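Local coordinates for cellulose binding domain-containing protein (Clostridium clariflavum, PDB 4B96) that probably binds cellulose through this calcium-containing family 3b carbohydrate-binding module, part of a biomass-sensing system, at residues N29-I35 with G93-D99; Y58-L62 with A100-F104. Residue numbers count along the deposited sequence, not the author numbering.

Interaction 1 of 2, residues N29-I35 with G93-D99; sequences NTGNSYI and GSIPPGD
Two loops meet at one end of the beta-sandwich of this CBM3 module, joined by an antiparallel beta bridge and by Asn-29, whose side chain also makes an Asx turn within its own loop. The bridge pairs Ile-35 with Ile-95 as a hydrogen-bonded pair, CA to CA 4.9 Å. Ile-35 N donates to Ile-95 O at 3.0 Å, and Ile-95 N donates to Ile-35 O at 2.8 Å. Residues 96-99 form a type II beta turn, closed by Asp-99 N to Pro-96 O at 2.8 Å. Gly-98 has phi/psi 84/-1, where a CB would jam against the carbonyl O of Pro-97. The turn meets the end of strand 20-29: Asn-29 N donates to Asp-99 O at 2.9 Å, and Gly-98 N donates to Asn-29 O at 3.1 Å. The Asn-29 side chain is t, chi2 -16°. Asn-29 OD1 accepts from Gly-31 N at 2.9 Å, making the Asx turn. Asn-29 ND2 donates to Ser-33 O and to Ile-95 O, both at 2.9 Å. Tyr-34, rotamer m, lies on the two prolines. Pro-97 CD sits 3.8 Å from the Tyr-34 ring centroid in a CH-pi contact. The buried carboxamide of Asn-29 thus serves three backbone groups and ties both loops together, while the tyrosine-proline contact adds an apolar layer.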
ATOM      1  N   ASN A  29     -12.320  -6.356   8.182  1.00 22.30           N
ATOM      2  CA  ASN A  29     -12.412  -7.543   7.321  1.00 25.79           C
ATOM      3  C   ASN A  29     -13.409  -7.240   6.208  1.00 28.72           C
ATOM      4  O   ASN A  29     -14.604  -7.211   6.450  1.00 30.33           O
ATOM      5  CB  ASN A  29     -12.859  -8.769   8.131  1.00 25.52           C
ATOM      6  CG  ASN A  29     -12.926 -10.037   7.308  1.00 26.49           C
ATOM      7  OD1 ASN A  29     -12.926 -10.014   6.054  1.00 24.94           O
ATOM      8  ND2 ASN A  29     -13.011 -11.181   8.014  1.00 26.86           N
ATOM      9  N   THR A  30     -12.916  -7.009   4.991  1.00 24.72           N
ATOM     10  CA  THR A  30     -13.791  -6.675   3.861  1.00 27.22           C
ATOM     11  C   THR A  30     -14.091  -7.868   2.980  1.00 26.01           C
ATOM     12  O   THR A  30     -14.707  -7.722   1.920  1.00 30.71           O
ATOM     13  CB  THR A  30     -13.150  -5.605   2.958  1.00 32.89           C
ATOM     14  OG1 THR A  30     -11.858  -6.075   2.508  1.00 30.33           O
ATOM     15  CG2 THR A  30     -12.958  -4.299   3.724  1.00 32.90           C
ATOM     16  N   GLY A  31     -13.693  -9.077   3.385  1.00 25.58           N
ATOM     17  CA  GLY A  31     -14.043 -10.252   2.561  1.00 22.93           C
ATOM     18  C   GLY A  31     -15.153 -11.140   3.144  1.00 29.34           C
ATOM     19  O   GLY A  31     -15.929 -10.690   3.976  1.00 31.19           O
ATOM     20  N   ASN A  32     -15.264 -12.386   2.677  1.00 33.91           N
ATOM     21  CA  ASN A  32     -16.358 -13.262   3.085  1.00 37.87           C
ATOM     22  C   ASN A  32     -15.969 -14.407   4.001  1.00 44.18           C
ATOM     23  O   ASN A  32     -16.805 -15.270   4.281  1.00 49.89           O
ATOM     24  CB  ASN A  32     -17.073 -13.824   1.875  1.00 41.91           C
ATOM     25  CG  ASN A  32     -17.491 -12.736   0.921  1.00 46.89           C
ATOM     26  OD1 ASN A  32     -18.058 -11.708   1.333  1.00 40.79           O
ATOM     27  ND2 ASN A  32     -17.151 -12.908  -0.354  1.00 50.61           N
ATOM     28  N   SER A  33     -14.728 -14.432   4.489  1.00 41.18           N
ATOM     29  CA  SER A  33     -14.383 -15.506   5.443  1.00 42.79           C
ATOM     30  C   SER A  33     -13.724 -14.901   6.671  1.00 37.26           C
ATOM     31  O   SER A  33     -13.390 -13.730   6.640  1.00 30.44           O
ATOM     32  CB  SER A  33     -13.464 -16.521   4.803  1.00 45.52           C
ATOM     33  OG  SER A  33     -12.290 -15.856   4.427  1.00 48.97           O
ATOM     34  N   TYR A  34     -13.594 -15.683   7.749  1.00 35.69           N
ATOM     35  CA  TYR A  34     -12.976 -15.182   8.959  1.00 35.39           C
ATOM     36  C   TYR A  34     -11.471 -14.946   8.684  1.00 36.45           C
ATOM     37  O   TYR A  34     -10.843 -15.626   7.856  1.00 37.52           O
ATOM     38  CB  TYR A  34     -13.256 -16.130  10.159  1.00 36.58           C
ATOM     39  CG  TYR A  34     -14.676 -16.050  10.758  1.00 36.78           C
ATOM     40  CD1 TYR A  34     -15.777 -16.605  10.098  1.00 36.51           C
ATOM     41  CD2 TYR A  34     -14.896 -15.429  12.013  1.00 38.53           C
ATOM     42  CE1 TYR A  34     -17.077 -16.551  10.656  1.00 39.03           C
ATOM     43  CE2 TYR A  34     -16.192 -15.372  12.578  1.00 37.48           C
ATOM     44  CZ  TYR A  34     -17.259 -15.900  11.893  1.00 38.97           C
ATOM     45  OH  TYR A  34     -18.513 -15.820  12.479  1.00 42.37           O
ATOM     46  N   ILE A  35     -10.918 -13.925   9.323  1.00 31.25           N
ATOM     47  CA  ILE A  35      -9.470 -13.704   9.272  1.00 28.83           C
ATOM     48  C   ILE A  35      -8.806 -14.185  10.560  1.00 27.02           C
ATOM     49  O   ILE A  35      -9.146 -13.719  11.654  1.00 26.64           O
ATOM     50  CB  ILE A  35      -9.142 -12.229   9.065  1.00 26.61           C
ATOM     51  CG1 ILE A  35      -9.521 -11.856   7.630  1.00 24.55           C
ATOM     52  CG2 ILE A  35      -7.601 -11.967   9.279  1.00 24.00           C
ATOM     53  CD1 ILE A  35      -9.442 -10.356   7.363  1.00 26.97           C
ATOM     54  N   GLY A  93      -7.598 -14.714  18.137  1.00 32.25           N
ATOM     55  CA  GLY A  93      -8.449 -13.682  17.550  1.00 33.53           C
ATOM     56  C   GLY A  93      -8.861 -14.048  16.147  1.00 35.41           C
ATOM     57  O   GLY A  93      -8.043 -14.530  15.346  1.00 33.72           O
ATOM     58  N   SER A  94     -10.144 -13.857  15.832  1.00 33.76           N
ATOM     59  CA  SER A  94     -10.621 -14.228  14.517  1.00 29.88           C
ATOM     60  C   SER A  94     -11.588 -13.127  14.074  1.00 30.98           C
ATOM     61  O   SER A  94     -12.581 -12.876  14.760  1.00 31.07           O
ATOM     62  CB  SER A  94     -11.327 -15.584  14.640  1.00 37.36           C
ATOM     63  OG  SER A  94     -11.778 -16.018  13.374  1.00 39.96           O
ATOM     64  N   ILE A  95     -11.309 -12.420  12.970  1.00 27.05           N
ATOM     65  CA  ILE A  95     -12.217 -11.335  12.609  1.00 23.67           C
ATOM     66  C   ILE A  95     -13.325 -11.837  11.714  1.00 27.44           C
ATOM     67  O   ILE A  95     -13.049 -12.322  10.641  1.00 27.03           O
ATOM     68  CB  ILE A  95     -11.527 -10.181  11.850  1.00 21.62           C
ATOM     69  CG1 ILE A  95     -10.187  -9.814  12.501  1.00 22.70           C
ATOM     70  CG2 ILE A  95     -12.474  -8.946  11.779  1.00 20.14           C
ATOM     71  CD1 ILE A  95      -9.469  -8.593  11.793  1.00 18.86           C
ATOM     72  N   PRO A  96     -14.592 -11.683  12.149  1.00 27.86           N
ATOM     73  CA  PRO A  96     -15.709 -12.093  11.299  1.00 33.66           C
ATOM     74  C   PRO A  96     -15.790 -11.216  10.039  1.00 29.83           C
ATOM     75  O   PRO A  96     -15.512 -10.019  10.088  1.00 25.63           O
ATOM     76  CB  PRO A  96     -16.940 -11.843  12.182  1.00 34.71           C
ATOM     77  CG  PRO A  96     -16.409 -11.920  13.609  1.00 32.72           C
ATOM     78  CD  PRO A  96     -15.020 -11.272  13.498  1.00 27.14           C
ATOM     79  N   PRO A  97     -16.190 -11.821   8.927  1.00 31.72           N
ATOM     80  CA  PRO A  97     -16.476 -11.060   7.705  1.00 33.18           C
ATOM     81  C   PRO A  97     -17.445  -9.892   7.985  1.00 32.90           C
ATOM     82  O   PRO A  97     -18.498 -10.111   8.618  1.00 31.44           O
ATOM     83  CB  PRO A  97     -17.160 -12.077   6.789  1.00 32.35           C
ATOM     84  CG  PRO A  97     -17.133 -13.367   7.448  1.00 33.90           C
ATOM     85  CD  PRO A  97     -16.540 -13.246   8.827  1.00 30.62           C
ATOM     86  N   GLY A  98     -17.096  -8.692   7.511  1.00 30.94           N
ATOM     87  CA  GLY A  98     -17.956  -7.545   7.704  1.00 33.20           C
ATOM     88  C   GLY A  98     -17.695  -6.927   9.083  1.00 32.82           C
ATOM     89  O   GLY A  98     -18.322  -5.957   9.469  1.00 35.62           O
ATOM     90  N   ASP A  99     -16.797  -7.509   9.867  1.00 24.83           N
ATOM     91  CA  ASP A  99     -16.516  -6.906  11.163  1.00 26.23           C
ATOM     92  C   ASP A  99     -15.092  -6.362  11.195  1.00 26.02           C
ATOM     93  O   ASP A  99     -14.397  -6.336  10.161  1.00 26.06           O
ATOM     94  CB  ASP A  99     -16.693  -7.935  12.260  1.00 34.63           C
ATOM     95  CG  ASP A  99     -17.166  -7.312  13.585  1.00 53.25           C
ATOM     96  OD1 ASP A  99     -16.915  -6.075  13.891  1.00 50.72           O
ATOM     97  OD2 ASP A  99     -17.829  -8.097  14.324  1.00 66.53           O
TER

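Interaction 2 of 2, residues Y58-L62 with A100-F104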
ATOM      1  N   TYR A  58      -4.344  -1.215  25.512  1.00 19.13           N
ATOM      2  CA  TYR A  58      -5.452  -0.652  26.302  1.00 16.69           C
ATOM      3  C   TYR A  58      -6.827  -1.270  25.943  1.00 19.04           C
ATOM      4  O   TYR A  58      -7.758  -1.163  26.712  1.00 24.46           O
ATOM      5  CB  TYR A  58      -5.547   0.863  26.049  1.00 18.58           C
ATOM      6  CG  TYR A  58      -4.322   1.612  26.480  1.00 20.30           C
ATOM      7  CD1 TYR A  58      -3.620   1.215  27.622  1.00 24.01           C
ATOM      8  CD2 TYR A  58      -3.885   2.754  25.772  1.00 23.81           C
ATOM      9  CE1 TYR A  58      -2.484   1.928  28.056  1.00 25.18           C
ATOM     10  CE2 TYR A  58      -2.793   3.492  26.195  1.00 25.10           C
ATOM     11  CZ  TYR A  58      -2.082   3.069  27.311  1.00 26.19           C
ATOM     12  OH  TYR A  58      -0.962   3.762  27.704  1.00 27.73           O
ATOM     13  N   PHE A  59      -6.961  -1.788  24.729  1.00 19.98           N
ATOM     14  CA  PHE A  59      -8.267  -2.279  24.294  1.00 26.94           C
ATOM     15  C   PHE A  59      -8.029  -3.260  23.175  1.00 24.72           C
ATOM     16  O   PHE A  59      -7.268  -2.966  22.236  1.00 23.41           O
ATOM     17  CB  PHE A  59      -9.172  -1.116  23.803  1.00 22.95           C
ATOM     18  CG  PHE A  59     -10.572  -1.559  23.495  1.00 28.45           C
ATOM     19  CD1 PHE A  59     -11.462  -1.861  24.515  1.00 31.41           C
ATOM     20  CD2 PHE A  59     -10.993  -1.710  22.183  1.00 31.39           C
ATOM     21  CE1 PHE A  59     -12.755  -2.310  24.250  1.00 32.76           C
ATOM     22  CE2 PHE A  59     -12.306  -2.165  21.898  1.00 33.15           C
ATOM     23  CZ  PHE A  59     -13.181  -2.464  22.931  1.00 31.59           C
ATOM     24  N   TYR A  60      -8.685  -4.422  23.248  1.00 24.30           N
ATOM     25  CA  TYR A  60      -8.621  -5.401  22.151  1.00 21.61           C
ATOM     26  C   TYR A  60     -10.058  -5.958  22.012  1.00 25.58           C
ATOM     27  O   TYR A  60     -10.534  -6.642  22.900  1.00 25.26           O
ATOM     28  CB  TYR A  60      -7.632  -6.548  22.482  1.00 22.77           C
ATOM     29  CG  TYR A  60      -7.557  -7.667  21.452  1.00 24.22           C
ATOM     30  CD1 TYR A  60      -7.753  -7.390  20.082  1.00 20.98           C
ATOM     31  CD2 TYR A  60      -7.329  -9.002  21.851  1.00 24.74           C
ATOM     32  CE1 TYR A  60      -7.661  -8.375  19.119  1.00 23.85           C
ATOM     33  CE2 TYR A  60      -7.242 -10.014  20.885  1.00 27.58           C
ATOM     34  CZ  TYR A  60      -7.422  -9.697  19.524  1.00 28.06           C
ATOM     35  OH  TYR A  60      -7.345 -10.687  18.567  1.00 30.55           O
ATOM     36  N   SER A  61     -10.752  -5.644  20.936  1.00 22.35           N
ATOM     37  CA  SER A  61     -12.154  -6.018  20.880  1.00 26.06           C
ATOM     38  C   SER A  61     -12.400  -7.534  20.749  1.00 28.50           C
ATOM     39  O   SER A  61     -13.516  -7.978  20.904  1.00 29.15           O
ATOM     40  CB  SER A  61     -12.858  -5.265  19.745  1.00 26.06           C
ATOM     41  OG  SER A  61     -12.273  -5.622  18.484  1.00 27.59           O
ATOM     42  N   LEU A  62     -11.356  -8.333  20.489  1.00 25.95           N
ATOM     43  CA  LEU A  62     -11.573  -9.749  20.243  1.00 30.60           C
ATOM     44  C   LEU A  62     -10.917 -10.662  21.268  1.00 31.85           C
ATOM     45  O   LEU A  62     -10.863 -11.878  21.097  1.00 36.13           O
ATOM     46  CB  LEU A  62     -11.053 -10.100  18.842  1.00 30.61           C
ATOM     47  CG  LEU A  62     -11.755  -9.321  17.722  1.00 32.39           C
ATOM     48  CD1 LEU A  62     -11.017  -9.636  16.453  1.00 32.93           C
ATOM     49  CD2 LEU A  62     -13.223  -9.690  17.588  1.00 35.56           C
ATOM     50  N   ALA A 100     -14.654  -5.916  12.363  1.00 23.53           N
ATOM     51  CA  ALA A 100     -13.333  -5.288  12.480  1.00 24.61           C
ATOM     52  C   ALA A 100     -12.719  -5.660  13.823  1.00 28.39           C
ATOM     53  O   ALA A 100     -13.460  -5.954  14.760  1.00 29.80           O
ATOM     54  CB  ALA A 100     -13.450  -3.781  12.353  1.00 23.57           C
ATOM     55  N   ALA A 101     -11.382  -5.684  13.913  1.00 21.96           N
ATOM     56  CA  ALA A 101     -10.707  -5.889  15.200  1.00 23.16           C
ATOM     57  C   ALA A 101     -10.244  -4.489  15.622  1.00 20.92           C
ATOM     58  O   ALA A 101      -9.537  -3.805  14.839  1.00 21.74           O
ATOM     59  CB  ALA A 101      -9.464  -6.778  15.012  1.00 21.45           C
ATOM     60  N   TRP A 102     -10.603  -4.057  16.841  1.00 17.92           N
ATOM     61  CA  TRP A 102     -10.095  -2.763  17.344  1.00 15.74           C
ATOM     62  C   TRP A 102      -8.969  -3.065  18.300  1.00 19.45           C
ATOM     63  O   TRP A 102      -9.146  -3.859  19.218  1.00 22.39           O
ATOM     64  CB  TRP A 102     -11.207  -1.965  18.095  1.00 23.24           C
ATOM     65  CG  TRP A 102     -12.393  -1.569  17.184  1.00 29.83           C
ATOM     66  CD1 TRP A 102     -13.256  -2.417  16.583  1.00 33.82           C
ATOM     67  CD2 TRP A 102     -12.790  -0.244  16.766  1.00 38.40           C
ATOM     68  NE1 TRP A 102     -14.182  -1.729  15.848  1.00 36.71           N
ATOM     69  CE2 TRP A 102     -13.924  -0.390  15.939  1.00 41.39           C
ATOM     70  CE3 TRP A 102     -12.309   1.058  17.027  1.00 42.43           C
ATOM     71  CZ2 TRP A 102     -14.593   0.732  15.328  1.00 47.90           C
ATOM     72  CZ3 TRP A 102     -12.990   2.186  16.428  1.00 44.53           C
ATOM     73  CH2 TRP A 102     -14.103   2.000  15.585  1.00 46.25           C
ATOM     74  N   VAL A 103      -7.812  -2.429  18.102  1.00 17.37           N
ATOM     75  CA  VAL A 103      -6.676  -2.696  18.948  1.00 17.43           C
ATOM     76  C   VAL A 103      -5.989  -1.397  19.345  1.00 23.45           C
ATOM     77  O   VAL A 103      -5.408  -0.735  18.475  1.00 23.09           O
ATOM     78  CB  VAL A 103      -5.637  -3.637  18.252  1.00 19.55           C
ATOM     79  CG1 VAL A 103      -4.744  -4.282  19.326  1.00 23.40           C
ATOM     80  CG2 VAL A 103      -6.338  -4.739  17.411  1.00 19.50           C
ATOM     81  N   PHE A 104      -6.127  -0.972  20.615  1.00 20.83           N
ATOM     82  CA  PHE A 104      -5.571   0.322  21.039  1.00 18.35           C
ATOM     83  C   PHE A 104      -4.432   0.094  22.030  1.00 18.10           C
ATOM     84  O   PHE A 104      -4.492  -0.807  22.856  1.00 18.64           O
ATOM     85  CB  PHE A 104      -6.567   1.198  21.816  1.00 19.41           C
ATOM     86  CG  PHE A 104      -7.836   1.482  21.075  1.00 26.76           C
ATOM     87  CD1 PHE A 104      -8.001   1.092  19.760  1.00 32.65           C
ATOM     88  CD2 PHE A 104      -8.870   2.138  21.699  1.00 33.91           C
ATOM     89  CE1 PHE A 104      -9.201   1.357  19.079  1.00 33.98           C
ATOM     90  CE2 PHE A 104     -10.060   2.383  21.012  1.00 36.05           C
ATOM     91  CZ  PHE A 104     -10.220   1.971  19.723  1.00 30.86           C
TER
HETATM   92  O   HOH W   1     -14.410  -6.432  17.194  1.00 34.94           O
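Ser-61 OG accepts from Trp-102 N at 2.8 Å, nearly straight at 178°. Ser-61 N donates to Trp-102 O at 3.0 Å. These bonds continue, just beyond strand 53-60, its antiparallel pairing with strand 100-109; 53-60 is an edge strand of a five-stranded sheet in the sandwich. Farther along is a classic beta bulge. Phe-104 O accepts from Tyr-58 N at 2.7 Å and from Phe-59 N at 3.3 Å, and Phe-104 N donates to Phe-59 O at 2.8 Å. Tyr-60 and Val-103 form a non-hydrogen-bonded pair, CA to CA 4.6 Å. Their side chains point to the buried face, where Tyr-60 CD1 meets Val-103 CG2 at 4.0 Å. The Tyr-60 hydroxyl is hydrogen-bonded to Lys-92 O. Phe-59 and Phe-104 lie on the other face, their rings oblique with centroids 5.5 Å apart. Past the strand end, Leu-62 CD1 packs on Ala-101 CB at 3.6 Å. At this end a water bridges the two segments, 2.6 Å from Ser-61 OG and donating to Ala-100 O at 2.7 Å.

Overall arrangement
The centres of interactions 1 and 2 are about 14 Å apart. Their segments alternate along the chain: 29-35, 58-62, 93-99, then 100-104. Residues 93-99 run directly into strand 100-109, so the turn of interaction 1 leads into the strand of interaction 2. That strand lies between 53-60 and 20-29 in one five-stranded sheet, and Asn-29 ends the latter. The contacts also touch through side chains: Ile-95 CD1 is 3.7 Å from Ala-101 CB, and Leu-62 and Leu-37 join this apolar cluster. Together they connect the end loops of the sandwich to the 53-60 edge of one of its two five-stranded sheets. Both lie away from the calcium site formed by Lys-47, Asn-116, Asp-119 and Asp-120.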